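Local atomic coordinates of SidF, inhibitor of growth family, member 3 (Legionella pneumophila subsp. pneumophila, PDB entry 4FYF), a protein that probably acts as a phosphatidylinositol phosphate phosphatase, removing phosphate from the inositol ring of membrane phosphoinositides. Residues F599-A604 with D672-G677. The protein carries 1 engineered substitution. Residues are numbered along the deposited sequence; the frame is centred on the assembly and turned at random.
Sequences FYNSCA and DGLYTG. With HG (mercury (II) ion), chain E.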
ATOM      1  N   PHE A 599      -5.776 -16.038  17.887  1.00 55.94           N
ATOM      2  CA  PHE A 599      -5.498 -15.585  19.226  1.00 57.14           C
ATOM      3  C   PHE A 599      -3.981 -15.506  19.537  1.00 59.05           C
ATOM      4  O   PHE A 599      -3.502 -14.527  20.139  1.00 60.00           O
ATOM      5  CB  PHE A 599      -6.209 -16.434  20.264  1.00 57.81           C
ATOM      6  CG  PHE A 599      -5.962 -15.969  21.664  1.00 60.42           C
ATOM      7  CD1 PHE A 599      -4.777 -16.321  22.339  1.00 59.72           C
ATOM      8  CD2 PHE A 599      -6.884 -15.126  22.312  1.00 60.87           C
ATOM      9  CE1 PHE A 599      -4.529 -15.855  23.625  1.00 62.23           C
ATOM     10  CE2 PHE A 599      -6.622 -14.669  23.606  1.00 64.36           C
ATOM     11  CZ  PHE A 599      -5.448 -15.031  24.262  1.00 63.29           C
ATOM     12  N   TYR A 600      -3.244 -16.553  19.170  1.00 59.95           N
ATOM     13  CA  TYR A 600      -1.798 -16.610  19.373  1.00 56.41           C
ATOM     14  C   TYR A 600      -1.069 -15.555  18.512  1.00 57.15           C
ATOM     15  O   TYR A 600      -0.261 -14.759  19.031  1.00 57.79           O
ATOM     16  CB  TYR A 600      -1.263 -18.007  19.041  1.00 53.21           C
ATOM     17  CG  TYR A 600       0.226 -18.104  19.171  1.00 55.35           C
ATOM     18  CD1 TYR A 600       1.100 -17.740  18.100  1.00 53.74           C
ATOM     19  CD2 TYR A 600       0.798 -18.515  20.358  1.00 57.36           C
ATOM     20  CE1 TYR A 600       2.485 -17.802  18.235  1.00 51.54           C
ATOM     21  CE2 TYR A 600       2.192 -18.588  20.498  1.00 59.66           C
ATOM     22  CZ  TYR A 600       3.027 -18.241  19.448  1.00 56.83           C
ATOM     23  OH  TYR A 600       4.387 -18.342  19.658  1.00 60.81           O
ATOM     24  N   ASN A 601      -1.360 -15.543  17.208  1.00 53.11           N
ATOM     25  CA  ASN A 601      -0.629 -14.693  16.284  1.00 52.97           C
ATOM     26  C   ASN A 601      -0.800 -13.228  16.667  1.00 51.92           C
ATOM     27  O   ASN A 601       0.154 -12.464  16.778  1.00 49.21           O
ATOM     28  CB  ASN A 601      -1.058 -14.958  14.837  1.00 51.13           C
ATOM     29  CG  ASN A 601      -0.449 -16.233  14.272  1.00 51.98           C
ATOM     30  OD1 ASN A 601       0.512 -16.789  14.830  1.00 52.87           O
ATOM     31  ND2 ASN A 601      -0.992 -16.701  13.140  1.00 48.52           N
ATOM     32  N   SER A 602      -2.030 -12.865  16.950  1.00 54.28           N
ATOM     33  CA  SER A 602      -2.283 -11.561  17.502  1.00 56.29           C
ATOM     34  C   SER A 602      -1.419 -11.221  18.729  1.00 54.33           C
ATOM     35  O   SER A 602      -0.631 -10.262  18.679  1.00 61.33           O
ATOM     36  CB  SER A 602      -3.743 -11.365  17.792  1.00 53.92           C
ATOM     37  OG  SER A 602      -3.769 -10.266  18.653  1.00 58.27           O
ATOM     38  N   CYS A 603      -1.476 -12.024  19.771  1.00 47.57           N
ATOM     39  CA  CYS A 603      -0.595 -11.809  20.932  1.00 50.26           C
ATOM     40  C   CYS A 603       0.918 -11.792  20.587  1.00 52.22           C
ATOM     41  O   CYS A 603       1.670 -10.991  21.168  1.00 50.78           O
ATOM     42  CB  CYS A 603      -0.797 -12.870  22.007  1.00 53.71           C
ATOM     43  SG  CYS A 603      -2.251 -12.769  23.045  0.59 59.74           S
ATOM     44  N   ALA A 604       1.363 -12.686  19.685  1.00 50.42           N
ATOM     45  CA  ALA A 604       2.794 -12.751  19.309  1.00 50.19           C
ATOM     46  C   ALA A 604       3.214 -11.453  18.610  1.00 47.88           C
ATOM     47  O   ALA A 604       4.185 -10.825  19.009  1.00 51.59           O
ATOM     48  CB  ALA A 604       3.126 -14.004  18.494  1.00 45.40           C
ATOM     49  N   ASP A 672       1.815 -25.327  11.789  1.00 63.14           N
ATOM     50  CA  ASP A 672       0.959 -24.635  12.755  1.00 60.32           C
ATOM     51  C   ASP A 672       0.062 -23.538  12.214  1.00 56.82           C
ATOM     52  O   ASP A 672      -1.076 -23.399  12.629  1.00 52.67           O
ATOM     53  CB  ASP A 672       1.916 -23.872  13.672  1.00 65.16           C
ATOM     54  CG  ASP A 672       2.119 -24.568  14.922  1.00 70.55           C
ATOM     55  OD1 ASP A 672       1.161 -25.303  15.197  1.00 76.28           O
ATOM     56  OD2 ASP A 672       3.177 -24.420  15.594  1.00 71.04           O
ATOM     57  N   GLY A 673       0.637 -22.692  11.350  1.00 54.76           N
ATOM     58  CA  GLY A 673       0.051 -21.399  11.033  1.00 51.70           C
ATOM     59  C   GLY A 673       0.391 -20.410  12.132  1.00 49.78           C
ATOM     60  O   GLY A 673      -0.241 -19.389  12.262  1.00 52.72           O
ATOM     61  N   LEU A 674       1.380 -20.713  12.944  1.00 49.43           N
ATOM     62  CA  LEU A 674       1.691 -19.851  14.072  1.00 50.27           C
ATOM     63  C   LEU A 674       3.007 -19.080  13.853  1.00 50.72           C
ATOM     64  O   LEU A 674       4.044 -19.644  13.461  1.00 51.63           O
ATOM     65  CB  LEU A 674       1.782 -20.676  15.361  1.00 52.56           C
ATOM     66  CG  LEU A 674       0.515 -21.374  15.871  1.00 54.19           C
ATOM     67  CD1 LEU A 674       0.753 -22.022  17.232  1.00 55.56           C
ATOM     68  CD2 LEU A 674      -0.618 -20.390  15.950  1.00 52.63           C
ATOM     69  N   TYR A 675       2.969 -17.793  14.124  1.00 48.07           N
ATOM     70  CA  TYR A 675       4.123 -16.944  13.868  1.00 48.36           C
ATOM     71  C   TYR A 675       5.326 -17.306  14.750  1.00 46.71           C
ATOM     72  O   TYR A 675       5.177 -17.469  15.939  1.00 49.73           O
ATOM     73  CB  TYR A 675       3.691 -15.497  14.068  1.00 46.58           C
ATOM     74  CG  TYR A 675       4.794 -14.504  14.078  1.00 45.89           C
ATOM     75  CD1 TYR A 675       5.376 -14.061  12.869  1.00 43.40           C
ATOM     76  CD2 TYR A 675       5.251 -13.957  15.284  1.00 44.68           C
ATOM     77  CE1 TYR A 675       6.363 -13.116  12.886  1.00 39.81           C
ATOM     78  CE2 TYR A 675       6.253 -13.015  15.285  1.00 43.84           C
ATOM     79  CZ  TYR A 675       6.789 -12.594  14.084  1.00 40.76           C
ATOM     80  OH  TYR A 675       7.813 -11.673  14.073  1.00 46.61           O
ATOM     81  N   THR A 676       6.500 -17.457  14.147  1.00 46.56           N
ATOM     82  CA  THR A 676       7.747 -17.688  14.869  1.00 46.88           C
ATOM     83  C   THR A 676       8.731 -16.551  14.677  1.00 46.59           C
ATOM     84  O   THR A 676       9.766 -16.542  15.328  1.00 50.85           O
ATOM     85  CB  THR A 676       8.475 -18.904  14.317  1.00 47.12           C
ATOM     86  OG1 THR A 676       8.835 -18.634  12.952  1.00 45.85           O
ATOM     87  CG2 THR A 676       7.589 -20.083  14.367  1.00 45.96           C
ATOM     88  N   GLY A 677       8.463 -15.638  13.741  1.00 43.04           N
ATOM     89  CA  GLY A 677       9.425 -14.586  13.413  1.00 44.77           C
ATOM     90  C   GLY A 677      10.649 -14.943  12.551  1.00 45.98           C
ATOM     91  O   GLY A 677      11.436 -14.069  12.215  1.00 44.52           O
TER
HETATM   92 HG    HG E 804      -4.336 -12.161  21.507  0.68132.95          HG
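A side-chain amide on helix 590-614 ties down the loop from helix 652-668 to helix 678-681, a helix-to-loop junction where Asn601 bonds to the backbone on both sides of Leu674. Tyr675 N donates to Asn601 OD1, 2.7 Å away, the donor tilted 31° from the carbonyl plane. Asn601 ND2 donates to Gly673 O at 2.9 Å, with that oxygen near the amide plane. Both bonds are close to straight, and CG beside the backbone N (chi1 -77°) swings the amide out to the loop. Asparagine suits the place because one short, flat group offers both acceptor and donor, and the two bonds fix its rotation. Gly673 turns the chain at a positive phi (80°), a conformation easily reached without a side chain. Leu674 CD1 lies over one face of the Tyr600 ring, the side chains crossing at about a right angle with Leu674 CD2 3.8 Å from Tyr600 CD1; Tyr675 O lies at the same ring's edge. One turn on, small Ala604 brings its CB to the edge of the Tyr675 ring, 3.8 Å from CD2. Around this buried junction, Tyr600 also packs on helix 522-584, and Tyr675 reaches helices 626-637 and 652-668.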